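Local coordinates for protein nitrite oxidoreductase subunit A (Kuenenia stuttgartiensis, PDB 7B04) that belongs to the molybdopterin oxidoreductase family and binds a molybdenum atom, two MD1 molecules and an iron/sulfur cluster, at residues A217-G226 / M239-D250; E834-E842 / P1066-F1074. One frame throughout, in Å; residues are numbered along the deposited sequence.

How the contacts relate
The two contacts hold different elements and do not touch. Their centres are about 30 Å apart and their nearest atoms about 14 Å. Contact 1 is wholly buried and local in sequence: it sets helix 238-254 against strand 222-226 in a beta-alpha-beta unit, at the strand whose R225 comes near a bound MD1. Contact 2 is mostly buried but has a more accessible margin around P835, E836 and S1072. It is long-range, joining the short helix 835-840 to a loop that follows 224 residues later. Both use aromatic rings. In contact 1 they accompany an amide-to-backbone bond and a water; in contact 2, a methionine sulfur and a weak serine-to-carboxylate bond.

Contact 1. Residues A217-G226 / M239-D250; sequences AGTRTFKGRG and MYRFNNCLAIVD
N243 meets strand 222-226 at G224. Its ND2 donates to G224 O at 2.6 Å, with an N-H...O angle of 148°. The acceptor lies in the amide plane of N243, but the donor is tilted from the plane of the carbonyl. CG of N243 stands anti to its own carbonyl carbon (chi1 -76°), and this swings the amide from the flank of the helix to the strand. G224 brings no side chain between them.

The amide oxygen serves another neighbour. N243 OD1 lies at the edge of the F222 ring, 3.2 Å from F222 CE2. L246 covers one face of that ring, with CD1 3.7 Å from the F222 centroid in a CH-pi contact. F242 approaches at the far end of the ring, where its CE2 is 3.7 Å from F222 CZ. The two rings are oblique to each other.

Further along the strand, M239 CG lies 3.5 Å from R225 C. Y240 turns its ring edge to G224 O, while its OH bonds to W267 O. At the other end, one water donates to D250 OD1 and accepts a weak bond from G218 N. D250 OD2 is held by a salt bridge to R254.

Strand 222-226 and helix segment 239-250 run nearly antiparallel, at 156°, as expected for the first half of a beta-alpha-beta crossover that continues to strand 265-266. Helix 734-749 packs on F242 through M741 and L745. The CB of R225 points away from the helix, and its side chain is about 5 Å from a bound MD1.

The single direct hydrogen bond, at G224, should therefore set where the helix sits along the strand. The packing of F222, F242 and L246 is less directional, and the loop end is tied more loosely, through a water with one weak bond.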
loop_
_atom_site.group_PDB
_atom_site.type_symbol
_atom_site.label_atom_id
_atom_site.label_comp_id
_atom_site.label_asym_id
_atom_site.label_seq_id
_atom_site.Cartn_x
_atom_site.Cartn_y
_atom_site.Cartn_z
ATOM N N ALA B 217 37.452 -2.222 -25.604
ATOM C CA ALA B 217 36.310 -1.345 -25.854
ATOM C C ALA B 217 36.159 -0.336 -24.731
ATOM O O ALA B 217 36.030 -0.722 -23.563
ATOM C CB ALA B 217 35.008 -2.124 -25.984
ATOM N N GLY B 218 36.071 0.942 -25.094
ATOM C CA GLY B 218 35.801 1.959 -24.096
ATOM C C GLY B 218 34.336 1.960 -23.733
ATOM O O GLY B 218 33.957 2.247 -22.598
ATOM N N THR B 219 33.496 1.641 -24.706
ATOM C CA THR B 219 32.058 1.593 -24.509
ATOM C C THR B 219 31.632 0.561 -23.479
ATOM O O THR B 219 30.503 0.636 -22.978
ATOM C CB THR B 219 31.380 1.306 -25.835
ATOM O OG1 THR B 219 31.947 0.115 -26.405
ATOM C CG2 THR B 219 31.619 2.454 -26.801
ATOM N N ARG B 220 32.503 -0.384 -23.131
ATOM C CA ARG B 220 32.123 -1.343 -22.096
ATOM C C ARG B 220 32.145 -0.729 -20.704
ATOM O O ARG B 220 31.738 -1.389 -19.739
ATOM C CB ARG B 220 33.002 -2.589 -22.163
ATOM C CG ARG B 220 32.500 -3.540 -23.248
ATOM C CD ARG B 220 32.643 -5.010 -22.907
ATOM N NE ARG B 220 32.141 -5.838 -24.004
ATOM C CZ ARG B 220 32.653 -7.011 -24.370
ATOM N NH1 ARG B 220 32.115 -7.674 -25.384
ATOM N NH2 ARG B 220 33.700 -7.524 -23.734
ATOM N N THR B 221 32.633 0.503 -20.584
ATOM C CA THR B 221 32.496 1.289 -19.370
ATOM C C THR B 221 31.155 2.004 -19.298
ATOM O O THR B 221 30.831 2.580 -18.255
ATOM C CB THR B 221 33.632 2.313 -19.262
ATOM O OG1 THR B 221 33.716 3.071 -20.474
ATOM C CG2 THR B 221 34.962 1.609 -19.035
ATOM N N PHE B 222 30.377 1.993 -20.382
ATOM C CA PHE B 222 29.024 2.530 -20.369
ATOM C C PHE B 222 28.074 1.458 -19.861
ATOM O O PHE B 222 28.048 0.338 -20.384
ATOM C CB PHE B 222 28.576 2.990 -21.757
ATOM C CG PHE B 222 27.197 3.614 -21.781
ATOM C CD1 PHE B 222 27.046 4.989 -21.713
ATOM C CD2 PHE B 222 26.055 2.828 -21.869
ATOM C CE1 PHE B 222 25.789 5.568 -21.739
ATOM C CE2 PHE B 222 24.797 3.404 -21.895
ATOM C CZ PHE B 222 24.665 4.775 -21.830
ATOM N N LYS B 223 27.287 1.805 -18.854
ATOM C CA LYS B 223 26.336 0.877 -18.267
ATOM C C LYS B 223 24.937 1.425 -18.507
ATOM O O LYS B 223 24.555 2.455 -17.940
ATOM C CB LYS B 223 26.627 0.689 -16.782
ATOM C CG LYS B 223 27.699 -0.357 -16.496
ATOM C CD LYS B 223 29.087 0.009 -16.960
ATOM C CE LYS B 223 30.021 -1.177 -16.788
ATOM N NZ LYS B 223 30.094 -1.645 -15.368
ATOM N N GLY B 224 24.179 0.733 -19.346
ATOM C CA GLY B 224 22.834 1.149 -19.668
ATOM C C GLY B 224 21.807 0.178 -19.135
ATOM O O GLY B 224 21.758 -0.990 -19.533
ATOM N N ARG B 225 20.989 0.644 -18.205
ATOM C CA ARG B 225 19.994 -0.193 -17.557
ATOM C C ARG B 225 18.600 0.229 -17.984
ATOM O O ARG B 225 18.206 1.374 -17.753
ATOM C CB ARG B 225 20.112 -0.089 -16.040
ATOM C CG ARG B 225 18.936 -0.716 -15.314
ATOM C CD ARG B 225 19.349 -1.299 -13.970
ATOM N NE ARG B 225 18.235 -2.019 -13.370
ATOM C CZ ARG B 225 17.922 -1.998 -12.081
ATOM N NH1 ARG B 225 18.634 -1.288 -11.225
ATOM N NH2 ARG B 225 16.878 -2.693 -11.652
ATOM N N GLY B 226 17.863 -0.679 -18.611
ATOM C CA GLY B 226 16.440 -0.455 -18.745
ATOM C C GLY B 226 15.800 -1.017 -17.498
ATOM O O GLY B 226 15.830 -2.236 -17.302
ATOM N N MET B 239 16.536 0.640 -23.706
ATOM C CA MET B 239 17.877 0.963 -23.235
ATOM C C MET B 239 18.877 -0.114 -23.637
ATOM O O MET B 239 20.023 0.192 -23.983
ATOM C CB MET B 239 17.867 1.138 -21.718
ATOM C CG MET B 239 19.188 1.600 -21.133
ATOM S SD MET B 239 19.617 3.264 -21.666
ATOM C CE MET B 239 18.432 4.219 -20.727
ATOM N N TYR B 240 18.460 -1.384 -23.600
ATOM C CA TYR B 240 19.332 -2.453 -24.073
ATOM C C TYR B 240 19.617 -2.316 -25.562
ATOM O O TYR B 240 20.710 -2.664 -26.023
ATOM C CB TYR B 240 18.714 -3.820 -23.776
ATOM C CG TYR B 240 18.675 -4.191 -22.309
ATOM C CD1 TYR B 240 19.252 -3.374 -21.345
ATOM C CD2 TYR B 240 18.071 -5.368 -21.891
ATOM C CE1 TYR B 240 19.216 -3.715 -20.004
ATOM C CE2 TYR B 240 18.035 -5.719 -20.555
ATOM C CZ TYR B 240 18.606 -4.889 -19.617
ATOM O OH TYR B 240 18.566 -5.241 -18.287
ATOM N N ARG B 241 18.648 -1.810 -26.328
ATOM C CA ARG B 241 18.892 -1.513 -27.734
ATOM C C ARG B 241 19.878 -0.363 -27.882
ATOM O O ARG B 241 20.748 -0.390 -28.760
ATOM C CB ARG B 241 17.569 -1.191 -28.430
ATOM C CG ARG B 241 17.645 -1.080 -29.941
ATOM C CD ARG B 241 16.277 -0.741 -30.514
ATOM N NE ARG B 241 16.290 -0.645 -31.971
ATOM C CZ ARG B 241 16.033 -1.661 -32.788
ATOM N NH1 ARG B 241 15.743 -2.857 -32.293
ATOM N NH2 ARG B 241 16.066 -1.481 -34.101
ATOM N N PHE B 242 19.752 0.660 -27.032
ATOM C CA PHE B 242 20.696 1.773 -27.054
ATOM C C PHE B 242 22.116 1.296 -26.775
ATOM O O PHE B 242 23.063 1.713 -27.453
ATOM C CB PHE B 242 20.277 2.835 -26.039
ATOM C CG PHE B 242 21.154 4.054 -26.038
ATOM C CD1 PHE B 242 21.018 5.022 -27.018
ATOM C CD2 PHE B 242 22.116 4.230 -25.056
ATOM C CE1 PHE B 242 21.826 6.146 -27.018
ATOM C CE2 PHE B 242 22.926 5.348 -25.052
ATOM C CZ PHE B 242 22.781 6.307 -26.035
ATOM N N ASN B 243 22.228 0.432 -25.790
ATOM C CA ASN B 243 23.523 -0.142 -25.392
ATOM C C ASN B 243 24.088 -0.886 -26.592
ATOM O O ASN B 243 25.269 -0.822 -26.840
ATOM C CB ASN B 243 23.272 -1.156 -24.293
ATOM C CG ASN B 243 23.006 -0.482 -22.983
ATOM O OD1 ASN B 243 23.369 0.655 -22.813
ATOM N ND2 ASN B 243 22.402 -1.180 -22.056
ATOM N N ASN B 244 23.233 -1.586 -27.305
ATOM C CA ASN B 244 23.698 -2.337 -28.488
ATOM C C ASN B 244 24.229 -1.368 -29.539
ATOM O O ASN B 244 25.250 -1.640 -30.108
ATOM C CB ASN B 244 22.568 -3.194 -29.033
ATOM C CG ASN B 244 23.076 -4.170 -30.050
ATOM O OD1 ASN B 244 24.265 -4.293 -30.230
ATOM N ND2 ASN B 244 22.181 -4.830 -30.740
ATOM N N CYS B 245 23.542 -0.254 -29.729
ATOM C CA CYS B 245 23.854 0.772 -30.742
ATOM C C CYS B 245 25.219 1.383 -30.486
ATOM O O CYS B 245 25.788 1.907 -31.378
ATOM C CB CYS B 245 22.851 1.899 -30.620
ATOM S SG CYS B 245 21.374 1.667 -31.622
ATOM N N LEU B 246 25.642 1.425 -29.250
ATOM C CA LEU B 246 26.928 2.033 -28.929
ATOM C C LEU B 246 28.100 1.323 -29.588
ATOM O O LEU B 246 29.223 1.838 -29.528
ATOM C CB LEU B 246 27.128 2.068 -27.416
ATOM C CG LEU B 246 26.204 3.038 -26.685
ATOM C CD1 LEU B 246 26.399 2.902 -25.198
ATOM C CD2 LEU B 246 26.458 4.469 -27.129
ATOM N N ALA B 247 27.875 0.156 -30.196
ATOM C CA ALA B 247 28.923 -0.473 -30.990
ATOM C C ALA B 247 29.394 0.444 -32.111
ATOM O O ALA B 247 30.575 0.420 -32.475
ATOM C CB ALA B 247 28.430 -1.805 -31.555
ATOM N N ILE B 248 28.487 1.250 -32.673
ATOM C CA ILE B 248 28.884 2.215 -33.698
ATOM C C ILE B 248 29.874 3.220 -33.128
ATOM O O ILE B 248 30.884 3.551 -33.759
ATOM C CB ILE B 248 27.651 2.926 -34.284
ATOM C CG1 ILE B 248 26.662 1.924 -34.872
ATOM C CG2 ILE B 248 28.076 3.917 -35.355
ATOM C CD1 ILE B 248 25.356 2.565 -35.301
ATOM N N VAL B 249 29.591 3.735 -31.927
ATOM C CA VAL B 249 30.497 4.696 -31.302
ATOM C C VAL B 249 31.858 4.058 -31.065
ATOM O O VAL B 249 32.901 4.706 -31.216
ATOM C CB VAL B 249 29.894 5.241 -29.994
ATOM C CG1 VAL B 249 30.544 6.565 -29.621
ATOM C CG2 VAL B 249 28.390 5.401 -30.125
ATOM N N ASP B 250 31.868 2.776 -30.694
ATOM C CA ASP B 250 33.129 2.060 -30.540
ATOM C C ASP B 250 33.869 1.971 -31.867
ATOM O O ASP B 250 35.100 2.087 -31.910
ATOM C CB ASP B 250 32.870 0.667 -29.968
ATOM C CG ASP B 250 34.148 -0.067 -29.624
ATOM O OD1 ASP B 250 34.791 0.297 -28.616
ATOM O OD2 ASP B 250 34.508 -1.012 -30.356
HETATM O O HOH W 1 35.185 3.027 -27.233
#

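Contact 2. Residues E834-E842 / P1066-F1074; sequences EPEIIEYGE and PMHQLDSLF
M1067 runs past E842, Y840 and I837 in turn. Its CB points alongside the helix segment rather than at it. The chain then bends at both chi2 (-64°) and chi3 (-68°), which curls its end back toward the helix. CG comes first, 3.6 Å from E842 OE1. That carboxylate oxygen also makes a salt bridge with R848. SD follows and lies in the plane of the Y840 ring, at its edge, 3.7 Å from Y840 CD2. The sulfur is 84° off the ring normal, so this is an edge-on Met-aromatic contact. The methyl CE ends 4.0 Å from I837 CG1.

One face of the Y840 ring receives P1066, whose CB is 3.5 Å from Y840 CE2. The sulfur and the proline therefore meet the same ring at right angles to each other, one at its rim and one above it.

The helix 835-840 is a short one. E834 takes its N-cap position, and G841 closes it with a Schellman motif: its phi is positive, E842 N bonds back to I837 O and G841 N to I838 O. The turn delivers E842 to the methionine. The partner segment has no regular structure and leads into strand 1075-1076.

L1070 also packs on I837, with CD1 3.8 Å from I837 CD1. Its CD2 rests 3.9 Å from E836 CB. F282 of helix 280-283 touches both I837 and L1070. Toward the more accessible margin, E836 turns its carboxylate to S1072, whose OG donates a weak hydrogen bond to E836 OE1 at 2.9 Å. S1072 O lies 3.3 Å from E834 CG. Before S1072 in the chain, D1071 OD1 bonds to T640 OG1 and D1071 OD2 to the backbone N of K639.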
loop_
_atom_site.group_PDB
_atom_site.type_symbol
_atom_site.label_atom_id
_atom_site.label_comp_id
_atom_site.label_asym_id
_atom_site.label_seq_id
_atom_site.Cartn_x
_atom_site.Cartn_y
_atom_site.Cartn_z
ATOM N N GLU B 834 28.642 -30.272 -9.584
ATOM C CA GLU B 834 29.582 -29.379 -10.253
ATOM C C GLU B 834 30.790 -29.114 -9.353
ATOM O O GLU B 834 30.641 -29.018 -8.128
ATOM C CB GLU B 834 28.896 -28.064 -10.629
ATOM C CG GLU B 834 27.948 -28.184 -11.819
ATOM C CD GLU B 834 26.572 -28.692 -11.426
ATOM O OE1 GLU B 834 26.316 -28.852 -10.215
ATOM O OE2 GLU B 834 25.743 -28.933 -12.332
ATOM N N PRO B 835 31.998 -28.998 -9.922
ATOM C CA PRO B 835 33.208 -28.931 -9.077
ATOM C C PRO B 835 33.212 -27.797 -8.065
ATOM O O PRO B 835 33.607 -28.014 -6.912
ATOM C CB PRO B 835 34.339 -28.771 -10.105
ATOM C CG PRO B 835 33.785 -29.332 -11.372
ATOM C CD PRO B 835 32.327 -28.981 -11.358
ATOM N N GLU B 836 32.789 -26.593 -8.457
ATOM C CA GLU B 836 32.808 -25.473 -7.521
ATOM C C GLU B 836 31.861 -25.715 -6.353
ATOM O O GLU B 836 32.158 -25.336 -5.213
ATOM C CB GLU B 836 32.442 -24.176 -8.241
ATOM C CG GLU B 836 33.367 -23.807 -9.388
ATOM C CD GLU B 836 32.921 -24.401 -10.710
ATOM O OE1 GLU B 836 31.877 -25.086 -10.734
ATOM O OE2 GLU B 836 33.613 -24.180 -11.726
ATOM N N ILE B 837 30.725 -26.362 -6.614
ATOM C CA ILE B 837 29.738 -26.598 -5.566
ATOM C C ILE B 837 30.280 -27.563 -4.519
ATOM O O ILE B 837 30.045 -27.390 -3.316
ATOM C CB ILE B 837 28.424 -27.101 -6.190
ATOM C CG1 ILE B 837 27.852 -26.041 -7.134
ATOM C CG2 ILE B 837 27.413 -27.448 -5.114
ATOM C CD1 ILE B 837 26.703 -26.530 -7.979
ATOM N N ILE B 838 31.013 -28.592 -4.950
ATOM C CA ILE B 838 31.586 -29.539 -3.998
ATOM C C ILE B 838 32.713 -28.888 -3.205
ATOM O O ILE B 838 32.868 -29.138 -2.003
ATOM C CB ILE B 838 32.063 -30.807 -4.730
ATOM C CG1 ILE B 838 30.888 -31.497 -5.422
ATOM C CG2 ILE B 838 32.745 -31.763 -3.763
ATOM C CD1 ILE B 838 31.303 -32.605 -6.366
ATOM N N GLU B 839 33.513 -28.041 -3.858
ATOM C CA GLU B 839 34.552 -27.307 -3.143
ATOM C C GLU B 839 33.959 -26.359 -2.110
ATOM O O GLU B 839 34.580 -26.101 -1.072
ATOM C CB GLU B 839 35.427 -26.534 -4.130
ATOM C CG GLU B 839 36.627 -25.846 -3.495
ATOM C CD GLU B 839 37.453 -25.065 -4.499
ATOM O OE1 GLU B 839 37.054 -25.003 -5.680
ATOM O OE2 GLU B 839 38.502 -24.509 -4.106
ATOM N N TYR B 840 32.759 -25.843 -2.367
ATOM C CA TYR B 840 32.088 -24.956 -1.428
ATOM C C TYR B 840 31.390 -25.707 -0.303
ATOM O O TYR B 840 31.009 -25.083 0.694
ATOM C CB TYR B 840 31.075 -24.079 -2.171
ATOM C CG TYR B 840 31.703 -23.150 -3.189
ATOM C CD1 TYR B 840 33.048 -22.809 -3.110
ATOM C CD2 TYR B 840 30.957 -22.624 -4.236
ATOM C CE1 TYR B 840 33.629 -21.967 -4.038
ATOM C CE2 TYR B 840 31.530 -21.781 -5.171
ATOM C CZ TYR B 840 32.867 -21.456 -5.066
ATOM O OH TYR B 840 33.446 -20.617 -5.990
ATOM N N GLY B 841 31.202 -27.015 -0.442
ATOM C CA GLY B 841 30.558 -27.799 0.591
ATOM C C GLY B 841 29.052 -27.801 0.520
ATOM O O GLY B 841 28.398 -28.107 1.523
ATOM N N GLU B 842 28.481 -27.473 -0.635
ATOM C CA GLU B 842 27.041 -27.350 -0.803
ATOM C C GLU B 842 26.522 -28.302 -1.875
ATOM O O GLU B 842 25.489 -28.042 -2.494
ATOM C CB GLU B 842 26.675 -25.906 -1.138
ATOM C CG GLU B 842 26.187 -25.078 0.042
ATOM C CD GLU B 842 26.384 -23.589 -0.179
ATOM O OE1 GLU B 842 27.545 -23.163 -0.355
ATOM O OE2 GLU B 842 25.380 -22.847 -0.200
ATOM N N PRO B 1066 29.660 -16.863 -3.862
ATOM C CA PRO B 1066 30.351 -17.792 -4.767
ATOM C C PRO B 1066 29.398 -18.728 -5.492
ATOM O O PRO B 1066 29.672 -19.119 -6.634
ATOM C CB PRO B 1066 31.294 -18.559 -3.828
ATOM C CG PRO B 1066 31.423 -17.695 -2.611
ATOM C CD PRO B 1066 30.099 -17.014 -2.466
ATOM N N MET B 1067 28.280 -19.097 -4.859
ATOM C CA MET B 1067 27.312 -20.004 -5.469
ATOM C C MET B 1067 26.563 -19.379 -6.640
ATOM O O MET B 1067 25.961 -20.111 -7.432
ATOM C CB MET B 1067 26.308 -20.482 -4.418
ATOM C CG MET B 1067 26.863 -21.507 -3.446
ATOM S SD MET B 1067 27.321 -23.050 -4.257
ATOM C CE MET B 1067 25.713 -23.673 -4.738
ATOM N N HIS B 1068 26.581 -18.054 -6.768
ATOM C CA HIS B 1068 25.827 -17.361 -7.805
ATOM C C HIS B 1068 26.694 -16.954 -8.987
ATOM O O HIS B 1068 26.208 -16.262 -9.888
ATOM C CB HIS B 1068 25.146 -16.118 -7.227
ATOM C CG HIS B 1068 24.166 -16.411 -6.134
ATOM N ND1 HIS B 1068 23.558 -15.419 -5.395
ATOM C CD2 HIS B 1068 23.689 -17.583 -5.654
ATOM C CE1 HIS B 1068 22.749 -15.967 -4.506
ATOM N NE2 HIS B 1068 22.812 -17.279 -4.641
ATOM N N GLN B 1069 27.961 -17.362 -9.007
ATOM C CA GLN B 1069 28.928 -16.912 -10.000
ATOM C C GLN B 1069 29.615 -18.097 -10.667
ATOM O O GLN B 1069 30.815 -18.067 -10.953
ATOM C CB GLN B 1069 29.939 -15.956 -9.372
ATOM C CG GLN B 1069 29.275 -14.929 -8.461
ATOM C CD GLN B 1069 30.198 -13.816 -8.028
ATOM O OE1 GLN B 1069 31.171 -13.505 -8.703
ATOM N NE2 GLN B 1069 29.896 -13.210 -6.888
ATOM N N LEU B 1070 28.853 -19.151 -10.947
ATOM C CA LEU B 1070 29.405 -20.370 -11.519
ATOM C C LEU B 1070 29.564 -20.254 -13.030
ATOM O O LEU B 1070 28.824 -19.533 -13.705
ATOM C CB LEU B 1070 28.501 -21.566 -11.215
ATOM C CG LEU B 1070 28.168 -21.910 -9.767
ATOM C CD1 LEU B 1070 27.505 -23.274 -9.700
ATOM C CD2 LEU B 1070 29.416 -21.877 -8.908
ATOM N N ASP B 1071 30.553 -20.978 -13.555
ATOM C CA ASP B 1071 30.783 -21.072 -14.989
ATOM C C ASP B 1071 30.276 -22.381 -15.587
ATOM O O ASP B 1071 30.245 -22.508 -16.816
ATOM C CB ASP B 1071 32.278 -20.926 -15.300
ATOM C CG ASP B 1071 32.776 -19.506 -15.133
ATOM O OD1 ASP B 1071 31.976 -18.565 -15.323
ATOM O OD2 ASP B 1071 33.971 -19.331 -14.821
ATOM N N SER B 1072 29.889 -23.351 -14.756
ATOM C CA SER B 1072 29.553 -24.698 -15.208
ATOM C C SER B 1072 28.142 -25.117 -14.802
ATOM O O SER B 1072 27.897 -26.293 -14.520
ATOM C CB SER B 1072 30.578 -25.701 -14.680
ATOM O OG SER B 1072 30.559 -25.747 -13.263
ATOM N N LEU B 1073 27.202 -24.174 -14.764
ATOM C CA LEU B 1073 25.818 -24.447 -14.361
ATOM C C LEU B 1073 24.937 -24.595 -15.600
ATOM O O LEU B 1073 24.429 -23.614 -16.145
ATOM C CB LEU B 1073 25.282 -23.370 -13.426
ATOM C CG LEU B 1073 23.892 -23.753 -12.907
ATOM C CD1 LEU B 1073 23.947 -25.077 -12.152
ATOM C CD2 LEU B 1073 23.290 -22.661 -12.040
ATOM N N PHE B 1074 24.775 -25.836 -16.057
ATOM C CA PHE B 1074 23.920 -26.145 -17.200
ATOM C C PHE B 1074 22.446 -25.857 -16.923
ATOM O O PHE B 1074 21.715 -26.741 -16.465
ATOM C CB PHE B 1074 24.091 -27.617 -17.584
ATOM C CG PHE B 1074 23.221 -28.054 -18.729
ATOM C CD1 PHE B 1074 23.496 -27.644 -20.020
ATOM C CD2 PHE B 1074 22.133 -28.885 -18.511
ATOM C CE1 PHE B 1074 22.698 -28.047 -21.074
ATOM C CE2 PHE B 1074 21.330 -29.289 -19.558
ATOM C CZ PHE B 1074 21.613 -28.871 -20.841
#